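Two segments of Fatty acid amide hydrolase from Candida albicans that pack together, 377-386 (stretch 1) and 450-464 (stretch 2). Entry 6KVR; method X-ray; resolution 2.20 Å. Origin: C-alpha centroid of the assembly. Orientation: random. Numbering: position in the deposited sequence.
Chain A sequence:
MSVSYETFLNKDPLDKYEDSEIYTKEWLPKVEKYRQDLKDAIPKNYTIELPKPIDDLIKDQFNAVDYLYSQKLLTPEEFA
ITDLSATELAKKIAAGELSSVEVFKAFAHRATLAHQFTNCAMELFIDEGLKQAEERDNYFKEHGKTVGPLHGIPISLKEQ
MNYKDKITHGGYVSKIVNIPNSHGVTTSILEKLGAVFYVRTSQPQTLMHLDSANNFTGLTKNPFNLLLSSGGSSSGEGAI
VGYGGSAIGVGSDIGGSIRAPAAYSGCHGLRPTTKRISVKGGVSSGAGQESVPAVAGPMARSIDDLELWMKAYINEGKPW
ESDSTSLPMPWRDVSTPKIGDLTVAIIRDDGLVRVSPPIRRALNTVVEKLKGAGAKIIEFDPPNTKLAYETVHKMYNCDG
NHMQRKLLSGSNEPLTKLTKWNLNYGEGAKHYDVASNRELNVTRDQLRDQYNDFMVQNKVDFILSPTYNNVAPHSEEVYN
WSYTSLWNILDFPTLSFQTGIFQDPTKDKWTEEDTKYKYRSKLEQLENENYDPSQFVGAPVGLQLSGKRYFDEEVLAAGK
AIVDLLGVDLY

Stretch 1 (377-386) IIEFDPPNTK
Stretch 2 450-464: QYNDFMVQNKVDFIL

A short strand that runs into a proline-rich loop can dock on a helix by alternation: every second side chain faces the partner, and polar bonds close the end where the alternation stops. Residues 377-386 and 450-464 of the Candida albicans fatty acid amide hydrolase give a compact example, burying 464 Å² counted over both sides. The second stretch is helical through Gln457, turns through Asn458 and Lys459, the latter at phi/psi 48/41, and returns as a strand at 462-464. The CA atoms of Ile378 and Val460 lie 8.5 Å apart, those of Phe380 and Ile463 8.7 Å, and those of Pro383 and Tyr451 8.4 Å, spacings wide enough for side chains to fill the gap.

The first stretch begins extended, with phi/psi of -109/142 at Ile377 and -119/128 at Ile378. Ile377 and Glu379 make no contact across the gap, whereas the intervening Ile378 points its CA-to-CB bond toward the partner. The m, t rotamer of Ile378 carries Ile378 CD1 to 3.9 Å from Val460 CG2, an apolar contact just beyond the helix end. There the turn is braced internally: Asn458 ND2 donates to Phe454 O at 2.9 Å, and the backbone bond from Val460 N to Met455 O (selenomethionine) is 2.9 Å long.

Phe380, at -123/119, is the centre of the contact and the residue with the largest covered area. Chi1 of 180° (t) and chi2 of 40° lay its ring against that of Phe454, whose chi1 is 163° (t) and chi2 74°. The planes are within 6° of each other and the centroids 4.1 Å apart, an offset stack in which Phe380 CD1 comes to 3.5 Å from Phe454 CZ. Tyr451 CE2 meets the edge of the Phe380 ring, 4.3 Å from Phe380 CZ, while Ile463 CD1 approaches Phe380 CE2 at 4.1 Å. One aromatic ring thus touches both the helix and the strand that follows it.

Asp381 again stays out of reach. Pro382 (-71/132) and Pro383 (-85/152), both with C-gamma endo pucker, keep the chain extended and direct their CB atoms sideways. They pack along Tyr451, with Pro382 CB 3.4 Å from Tyr451 OH and Pro383 CD 3.8 Å from Tyr451 CZ. The tyrosine leaves its helix sideways, but chi1 of -87° (m) and chi2 of 72° bring its end nearer, so that Tyr451 OH donates a 2.8 Å hydrogen bond to Pro383 O, near the plane of the ring.

Asn384 breaks the extended run with phi/psi of 60/25 and stands at the N-cap position of the helix beginning at Thr385, although its side chain makes no capping bond. Instead, with chi1 at -82° (m) and chi2 at -42°, Asn384 ND2 donates to Gln450 OE1 at 2.8 Å, with an N-H...O angle of 160°. Gln450 reaches it through an extended t, t side chain with chi3 of 19°, Gln450 NE2 lying 3.5 Å from Pro383 CB. Thr385 adds a slight touch, Thr385 CG2 to Tyr451 OH at 3.7 Å, and Lys386 makes no contact.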

ATOM      1  N   ILE A 377      28.848 -12.565   7.800  1.00 40.55           N
ATOM      2  CA  ILE A 377      28.727 -11.766   6.588  1.00 38.70           C
ATOM      3  C   ILE A 377      28.605 -12.711   5.400  1.00 41.35           C
ATOM      4  O   ILE A 377      29.222 -13.783   5.367  1.00 40.90           O
ATOM      5  CB  ILE A 377      29.894 -10.774   6.385  1.00 42.39           C
ATOM      6  CG1 ILE A 377      31.151 -11.501   5.956  1.00 37.93           C
ATOM      7  CG2 ILE A 377      30.153  -9.924   7.641  1.00 35.24           C
ATOM      8  CD1 ILE A 377      31.905 -10.751   4.887  1.00 52.94           C
ATOM      9  N   ILE A 378      27.771 -12.323   4.443  1.00 39.80           N
ATOM     10  CA  ILE A 378      27.567 -13.049   3.198  1.00 36.78           C
ATOM     11  C   ILE A 378      27.970 -12.108   2.074  1.00 37.34           C
ATOM     12  O   ILE A 378      27.505 -10.963   2.035  1.00 38.01           O
ATOM     13  CB  ILE A 378      26.098 -13.492   3.038  1.00 36.10           C
ATOM     14  CG1 ILE A 378      25.697 -14.475   4.135  1.00 45.11           C
ATOM     15  CG2 ILE A 378      25.844 -14.067   1.657  1.00 36.74           C
ATOM     16  CD1 ILE A 378      24.222 -14.827   4.112  1.00 40.06           C
ATOM     17  N   GLU A 379      28.852 -12.570   1.183  1.00 37.29           N
ATOM     18  CA  GLU A 379      29.217 -11.786   0.006  1.00 39.33           C
ATOM     19  C   GLU A 379      28.139 -11.999  -1.049  1.00 39.09           C
ATOM     20  O   GLU A 379      27.858 -13.136  -1.444  1.00 40.87           O
ATOM     21  CB  GLU A 379      30.604 -12.163  -0.519  1.00 31.43           C
ATOM     22  CG  GLU A 379      31.765 -11.807   0.422  1.00 37.16           C
ATOM     23  CD  GLU A 379      32.039 -10.293   0.572  1.00 44.97           C
ATOM     24  OE1 GLU A 379      31.824  -9.519  -0.387  1.00 42.00           O
ATOM     25  OE2 GLU A 379      32.498  -9.876   1.661  1.00 45.53           O
ATOM     26  N   PHE A 380      27.512 -10.907  -1.475  1.00 39.11           N
ATOM     27  CA  PHE A 380      26.214 -10.936  -2.141  1.00 37.89           C
ATOM     28  C   PHE A 380      26.329 -10.276  -3.508  1.00 40.41           C
ATOM     29  O   PHE A 380      26.676  -9.092  -3.603  1.00 37.54           O
ATOM     30  CB  PHE A 380      25.178 -10.216  -1.274  1.00 35.86           C
ATOM     31  CG  PHE A 380      23.795 -10.187  -1.849  1.00 34.13           C
ATOM     32  CD1 PHE A 380      23.267 -11.295  -2.495  1.00 34.86           C
ATOM     33  CD2 PHE A 380      23.003  -9.057  -1.694  1.00 31.66           C
ATOM     34  CE1 PHE A 380      21.976 -11.261  -2.999  1.00 35.69           C
ATOM     35  CE2 PHE A 380      21.715  -9.016  -2.189  1.00 29.14           C
ATOM     36  CZ  PHE A 380      21.201 -10.114  -2.846  1.00 32.83           C
ATOM     37  N   ASP A 381      26.041 -11.041  -4.561  1.00 37.71           N
ATOM     38  CA  ASP A 381      26.017 -10.534  -5.926  1.00 41.22           C
ATOM     39  C   ASP A 381      24.554 -10.273  -6.297  1.00 37.57           C
ATOM     40  O   ASP A 381      23.845 -11.208  -6.692  1.00 39.55           O
ATOM     41  CB  ASP A 381      26.660 -11.546  -6.882  1.00 39.52           C
ATOM     42  CG  ASP A 381      26.904 -10.984  -8.269  1.00 56.06           C
ATOM     43  OD1 ASP A 381      26.370  -9.897  -8.598  1.00 57.46           O
ATOM     44  OD2 ASP A 381      27.645 -11.635  -9.036  1.00 63.16           O
ATOM     45  N   PRO A 382      24.060  -9.042  -6.183  1.00 38.07           N
ATOM     46  CA  PRO A 382      22.604  -8.812  -6.180  1.00 32.60           C
ATOM     47  C   PRO A 382      22.002  -9.041  -7.553  1.00 28.03           C
ATOM     48  O   PRO A 382      22.512  -8.533  -8.561  1.00 30.76           O
ATOM     49  CB  PRO A 382      22.485  -7.342  -5.752  1.00 32.94           C
ATOM     50  CG  PRO A 382      23.759  -6.724  -6.219  1.00 28.63           C
ATOM     51  CD  PRO A 382      24.820  -7.789  -6.026  1.00 29.63           C
ATOM     52  N   PRO A 383      20.918  -9.804  -7.636  1.00 27.99           N
ATOM     53  CA  PRO A 383      20.386 -10.209  -8.943  1.00 30.28           C
ATOM     54  C   PRO A 383      19.464  -9.174  -9.566  1.00 26.83           C
ATOM     55  O   PRO A 383      18.804  -8.387  -8.884  1.00 25.05           O
ATOM     56  CB  PRO A 383      19.611 -11.496  -8.624  1.00 28.36           C
ATOM     57  CG  PRO A 383      19.183 -11.312  -7.186  1.00 28.20           C
ATOM     58  CD  PRO A 383      20.227 -10.457  -6.510  1.00 26.84           C
ATOM     59  N   ASN A 384      19.436  -9.189 -10.898  1.00 25.57           N
ATOM     60  CA  ASN A 384      18.473  -8.417 -11.680  1.00 26.76           C
ATOM     61  C   ASN A 384      18.564  -6.915 -11.431  1.00 25.31           C
ATOM     62  O   ASN A 384      17.575  -6.209 -11.624  1.00 25.11           O
ATOM     63  CB  ASN A 384      17.039  -8.885 -11.419  1.00 28.33           C
ATOM     64  CG  ASN A 384      16.678 -10.088 -12.232  1.00 32.42           C
ATOM     65  OD1 ASN A 384      17.011 -10.164 -13.409  1.00 36.92           O
ATOM     66  ND2 ASN A 384      15.995 -11.042 -11.614  1.00 26.50           N
ATOM     67  N   THR A 385      19.732  -6.406 -11.004  1.00 26.67           N
ATOM     68  CA  THR A 385      19.866  -4.965 -10.791  1.00 27.17           C
ATOM     69  C   THR A 385      19.669  -4.175 -12.085  1.00 24.60           C
ATOM     70  O   THR A 385      19.162  -3.054 -12.050  1.00 26.88           O
ATOM     71  CB  THR A 385      21.225  -4.622 -10.163  1.00 29.65           C
ATOM     72  OG1 THR A 385      22.281  -5.191 -10.938  1.00 27.09           O
ATOM     73  CG2 THR A 385      21.310  -5.147  -8.712  1.00 26.52           C
ATOM     74  N   LYS A 386      20.038  -4.742 -13.230  1.00 24.49           N
ATOM     75  CA  LYS A 386      19.785  -4.066 -14.495  1.00 24.60           C
ATOM     76  C   LYS A 386      18.290  -3.949 -14.773  1.00 25.95           C
ATOM     77  O   LYS A 386      17.808  -2.883 -15.170  1.00 26.31           O
ATOM     78  CB  LYS A 386      20.493  -4.796 -15.638  1.00 29.02           C
ATOM     79  CG  LYS A 386      20.270  -4.152 -17.003  1.00 32.36           C
ATOM     80  CD  LYS A 386      21.192  -4.758 -18.046  1.00 40.16           C
ATOM     81  CE  LYS A 386      20.804  -4.311 -19.451  1.00 50.78           C
ATOM     82  NZ  LYS A 386      21.706  -4.891 -20.493  1.00 57.53           N
ATOM     83  N   GLN A 450      11.774 -11.698  -5.065  1.00 28.36           N
ATOM     84  CA  GLN A 450      13.090 -12.305  -5.222  1.00 28.35           C
ATOM     85  C   GLN A 450      14.008 -11.899  -4.074  1.00 31.32           C
ATOM     86  O   GLN A 450      14.704 -12.742  -3.500  1.00 35.83           O
ATOM     87  CB  GLN A 450      13.698 -11.917  -6.576  1.00 30.55           C
ATOM     88  CG  GLN A 450      15.039 -12.581  -6.848  1.00 33.54           C
ATOM     89  CD  GLN A 450      15.586 -12.314  -8.252  1.00 35.02           C
ATOM     90  OE1 GLN A 450      15.181 -11.370  -8.934  1.00 32.24           O
ATOM     91  NE2 GLN A 450      16.501 -13.164  -8.691  1.00 31.74           N
ATOM     92  N   TYR A 451      13.979 -10.620  -3.692  1.00 28.02           N
ATOM     93  CA  TYR A 451      14.874 -10.113  -2.657  1.00 28.32           C
ATOM     94  C   TYR A 451      14.379 -10.465  -1.264  1.00 30.70           C
ATOM     95  O   TYR A 451      15.183 -10.728  -0.363  1.00 29.02           O
ATOM     96  CB  TYR A 451      15.027  -8.587  -2.787  1.00 28.57           C
ATOM     97  CG  TYR A 451      16.111  -8.173  -3.742  1.00 26.98           C
ATOM     98  CD1 TYR A 451      15.950  -8.337  -5.108  1.00 23.61           C
ATOM     99  CD2 TYR A 451      17.306  -7.640  -3.276  1.00 25.83           C
ATOM    100  CE1 TYR A 451      16.946  -7.986  -5.983  1.00 26.28           C
ATOM    101  CE2 TYR A 451      18.310  -7.274  -4.146  1.00 25.26           C
ATOM    102  CZ  TYR A 451      18.122  -7.451  -5.501  1.00 27.01           C
ATOM    103  OH  TYR A 451      19.116  -7.079  -6.387  1.00 27.78           O
ATOM    104  N   ASN A 452      13.066 -10.430  -1.054  1.00 29.61           N
ATOM    105  CA  ASN A 452      12.543 -10.821   0.246  1.00 32.42           C
ATOM    106  C   ASN A 452      12.800 -12.305   0.488  1.00 34.74           C
ATOM    107  O   ASN A 452      13.211 -12.695   1.585  1.00 34.24           O
ATOM    108  CB  ASN A 452      11.055 -10.467   0.326  1.00 29.63           C
ATOM    109  CG  ASN A 452      10.405 -10.866   1.649  1.00 32.14           C
ATOM    110  OD1 ASN A 452      10.802 -10.412   2.728  1.00 28.22           O
ATOM    111  ND2 ASN A 452       9.365 -11.692   1.558  1.00 31.76           N
ATOM    112  N   ASP A 453      12.635 -13.134  -0.549  1.00 31.41           N
ATOM    113  CA  ASP A 453      12.917 -14.559  -0.422  1.00 32.70           C
ATOM    114  C   ASP A 453      14.388 -14.808  -0.128  1.00 37.56           C
ATOM    115  O   ASP A 453      14.731 -15.790   0.539  1.00 34.91           O
ATOM    116  CB  ASP A 453      12.551 -15.294  -1.705  1.00 34.41           C
ATOM    117  CG  ASP A 453      11.052 -15.417  -1.905  1.00 38.94           C
ATOM    118  OD1 ASP A 453      10.285 -15.176  -0.945  1.00 38.55           O
ATOM    119  OD2 ASP A 453      10.643 -15.767  -3.032  1.00 36.56           O
ATOM    120  N   PHE A 454      15.273 -13.958  -0.657  1.00 30.42           N
ATOM    121  CA  PHE A 454      16.695 -14.104  -0.377  1.00 30.47           C
ATOM    122  C   PHE A 454      16.979 -13.919   1.107  1.00 34.49           C
ATOM    123  O   PHE A 454      17.657 -14.746   1.724  1.00 39.68           O
ATOM    124  CB  PHE A 454      17.515 -13.108  -1.198  1.00 34.40           C
ATOM    125  CG  PHE A 454      18.925 -12.918  -0.680  1.00 34.12           C
ATOM    126  CD1 PHE A 454      19.888 -13.901  -0.870  1.00 35.57           C
ATOM    127  CD2 PHE A 454      19.277 -11.772   0.002  1.00 32.79           C
ATOM    128  CE1 PHE A 454      21.185 -13.743  -0.398  1.00 36.89           C
ATOM    129  CE2 PHE A 454      20.579 -11.596   0.475  1.00 37.97           C
ATOM    130  CZ  PHE A 454      21.536 -12.590   0.272  1.00 37.63           C
HETATM  131  N   MSE A 455      16.464 -12.843   1.699  1.00 30.23           N
HETATM  132  CA  MSE A 455      16.706 -12.584   3.108  1.00 34.72           C
HETATM  133  C   MSE A 455      15.947 -13.507   4.075  1.00 37.40           C
HETATM  134  O   MSE A 455      16.444 -13.783   5.168  1.00 29.97           O
HETATM  135  CB  MSE A 455      16.392 -11.123   3.450  1.00 34.77           C
HETATM  136  CG  MSE A 455      17.198 -10.114   2.624  1.00 34.74           C
HETATM  137 SE   MSE A 455      16.671  -8.279   2.931  0.56 38.93          SE
HETATM  138  CE  MSE A 455      17.365  -8.116   4.749  1.00 32.77           C
ATOM    139  N   VAL A 456      14.748 -13.954   3.689  1.00 36.78           N
ATOM    140  CA  VAL A 456      14.006 -14.903   4.514  1.00 33.95           C
ATOM    141  C   VAL A 456      14.695 -16.263   4.501  1.00 34.54           C
ATOM    142  O   VAL A 456      15.065 -16.792   5.553  1.00 37.90           O
ATOM    143  CB  VAL A 456      12.544 -15.004   4.036  1.00 39.50           C
ATOM    144  CG1 VAL A 456      11.825 -16.203   4.692  1.00 36.73           C
ATOM    145  CG2 VAL A 456      11.804 -13.704   4.314  1.00 37.02           C
ATOM    146  N   GLN A 457      14.923 -16.820   3.306  1.00 36.77           N
ATOM    147  CA  GLN A 457      15.431 -18.180   3.150  1.00 35.72           C
ATOM    148  C   GLN A 457      16.870 -18.333   3.612  1.00 42.39           C
ATOM    149  O   GLN A 457      17.282 -19.450   3.944  1.00 44.86           O
ATOM    150  CB  GLN A 457      15.330 -18.616   1.686  1.00 36.03           C
ATOM    151  CG  GLN A 457      13.906 -18.928   1.249  1.00 35.58           C
ATOM    152  CD  GLN A 457      13.776 -19.105  -0.250  1.00 49.13           C
ATOM    153  OE1 GLN A 457      12.725 -19.520  -0.747  1.00 54.20           O
ATOM    154  NE2 GLN A 457      14.846 -18.790  -0.985  1.00 50.14           N
ATOM    155  N   ASN A 458      17.646 -17.252   3.625  1.00 42.28           N
ATOM    156  CA  ASN A 458      19.037 -17.285   4.044  1.00 37.56           C
ATOM    157  C   ASN A 458      19.235 -16.632   5.400  1.00 39.47           C
ATOM    158  O   ASN A 458      20.376 -16.348   5.786  1.00 42.91           O
ATOM    159  CB  ASN A 458      19.910 -16.610   2.987  1.00 41.36           C
ATOM    160  CG  ASN A 458      19.951 -17.386   1.686  1.00 43.71           C
ATOM    161  OD1 ASN A 458      20.565 -18.448   1.615  1.00 49.70           O
ATOM    162  ND2 ASN A 458      19.305 -16.860   0.648  1.00 42.37           N
ATOM    163  N   LYS A 459      18.140 -16.360   6.113  1.00 40.90           N
ATOM    164  CA  LYS A 459      18.160 -15.749   7.444  1.00 35.50           C
ATOM    165  C   LYS A 459      19.073 -14.525   7.494  1.00 37.29           C
ATOM    166  O   LYS A 459      19.797 -14.294   8.470  1.00 37.87           O
ATOM    167  CB  LYS A 459      18.533 -16.792   8.500  1.00 40.09           C
ATOM    168  CG  LYS A 459      17.545 -17.972   8.516  1.00 50.22           C
ATOM    169  CD  LYS A 459      17.699 -18.875   9.741  1.00 54.58           C
ATOM    170  CE  LYS A 459      16.405 -19.649  10.010  1.00 53.91           C
ATOM    171  NZ  LYS A 459      15.782 -20.170   8.749  1.00 60.98           N
ATOM    172  N   VAL A 460      19.018 -13.719   6.431  1.00 40.29           N
ATOM    173  CA  VAL A 460      19.753 -12.458   6.360  1.00 35.41           C
ATOM    174  C   VAL A 460      18.978 -11.383   7.112  1.00 34.86           C
ATOM    175  O   VAL A 460      17.777 -11.198   6.886  1.00 39.35           O
ATOM    176  CB  VAL A 460      19.969 -12.036   4.897  1.00 36.05           C
ATOM    177  CG1 VAL A 460      20.752 -10.715   4.832  1.00 31.60           C
ATOM    178  CG2 VAL A 460      20.674 -13.133   4.119  1.00 37.36           C
ATOM    179  N   ASP A 461      19.663 -10.650   7.988  1.00 34.04           N
ATOM    180  CA  ASP A 461      19.028  -9.527   8.674  1.00 33.79           C
ATOM    181  C   ASP A 461      19.084  -8.227   7.866  1.00 35.13           C
ATOM    182  O   ASP A 461      18.084  -7.506   7.800  1.00 38.71           O
ATOM    183  CB  ASP A 461      19.683  -9.286  10.041  1.00 38.09           C
ATOM    184  CG  ASP A 461      19.537 -10.468  10.986  1.00 42.55           C
ATOM    185  OD1 ASP A 461      18.408 -10.726  11.444  1.00 47.77           O
ATOM    186  OD2 ASP A 461      20.555 -11.131  11.292  1.00 44.42           O
ATOM    187  N   PHE A 462      20.232  -7.890   7.274  1.00 27.62           N
ATOM    188  CA  PHE A 462      20.391  -6.599   6.598  1.00 31.54           C
ATOM    189  C   PHE A 462      21.302  -6.724   5.392  1.00 28.44           C
ATOM    190  O   PHE A 462      22.109  -7.649   5.282  1.00 29.44           O
ATOM    191  CB  PHE A 462      20.954  -5.525   7.532  1.00 27.93           C
ATOM    192  CG  PHE A 462      20.189  -5.393   8.810  1.00 36.11           C
ATOM    193  CD1 PHE A 462      18.973  -4.719   8.839  1.00 33.30           C
ATOM    194  CD2 PHE A 462      20.664  -5.965   9.979  1.00 36.74           C
ATOM    195  CE1 PHE A 462      18.248  -4.608  10.022  1.00 33.01           C
ATOM    196  CE2 PHE A 462      19.939  -5.860  11.166  1.00 39.16           C
ATOM    197  CZ  PHE A 462      18.727  -5.178  11.184  1.00 29.96           C
ATOM    198  N   ILE A 463      21.166  -5.764   4.479  1.00 32.39           N
ATOM    199  CA  ILE A 463      22.034  -5.652   3.312  1.00 23.89           C
ATOM    200  C   ILE A 463      22.820  -4.355   3.443  1.00 27.93           C
ATOM    201  O   ILE A 463      22.243  -3.286   3.698  1.00 29.81           O
ATOM    202  CB  ILE A 463      21.223  -5.722   2.006  1.00 26.10           C
ATOM    203  CG1 ILE A 463      20.409  -7.021   1.980  1.00 30.93           C
ATOM    204  CG2 ILE A 463      22.135  -5.688   0.776  1.00 25.79           C
ATOM    205  CD1 ILE A 463      19.516  -7.178   0.782  1.00 29.62           C
ATOM    206  N   LEU A 464      24.138  -4.459   3.337  1.00 28.90           N
ATOM    207  CA  LEU A 464      25.043  -3.322   3.432  1.00 24.82           C
ATOM    208  C   LEU A 464      25.580  -3.047   2.038  1.00 28.61           C
ATOM    209  O   LEU A 464      25.979  -3.983   1.332  1.00 26.44           O
ATOM    210  CB  LEU A 464      26.187  -3.606   4.402  1.00 27.49           C
ATOM    211  CG  LEU A 464      27.271  -2.536   4.592  1.00 32.01           C
ATOM    212  CD1 LEU A 464      26.679  -1.257   5.150  1.00 29.06           C
ATOM    213  CD2 LEU A 464      28.392  -3.037   5.515  1.00 30.70           C
TER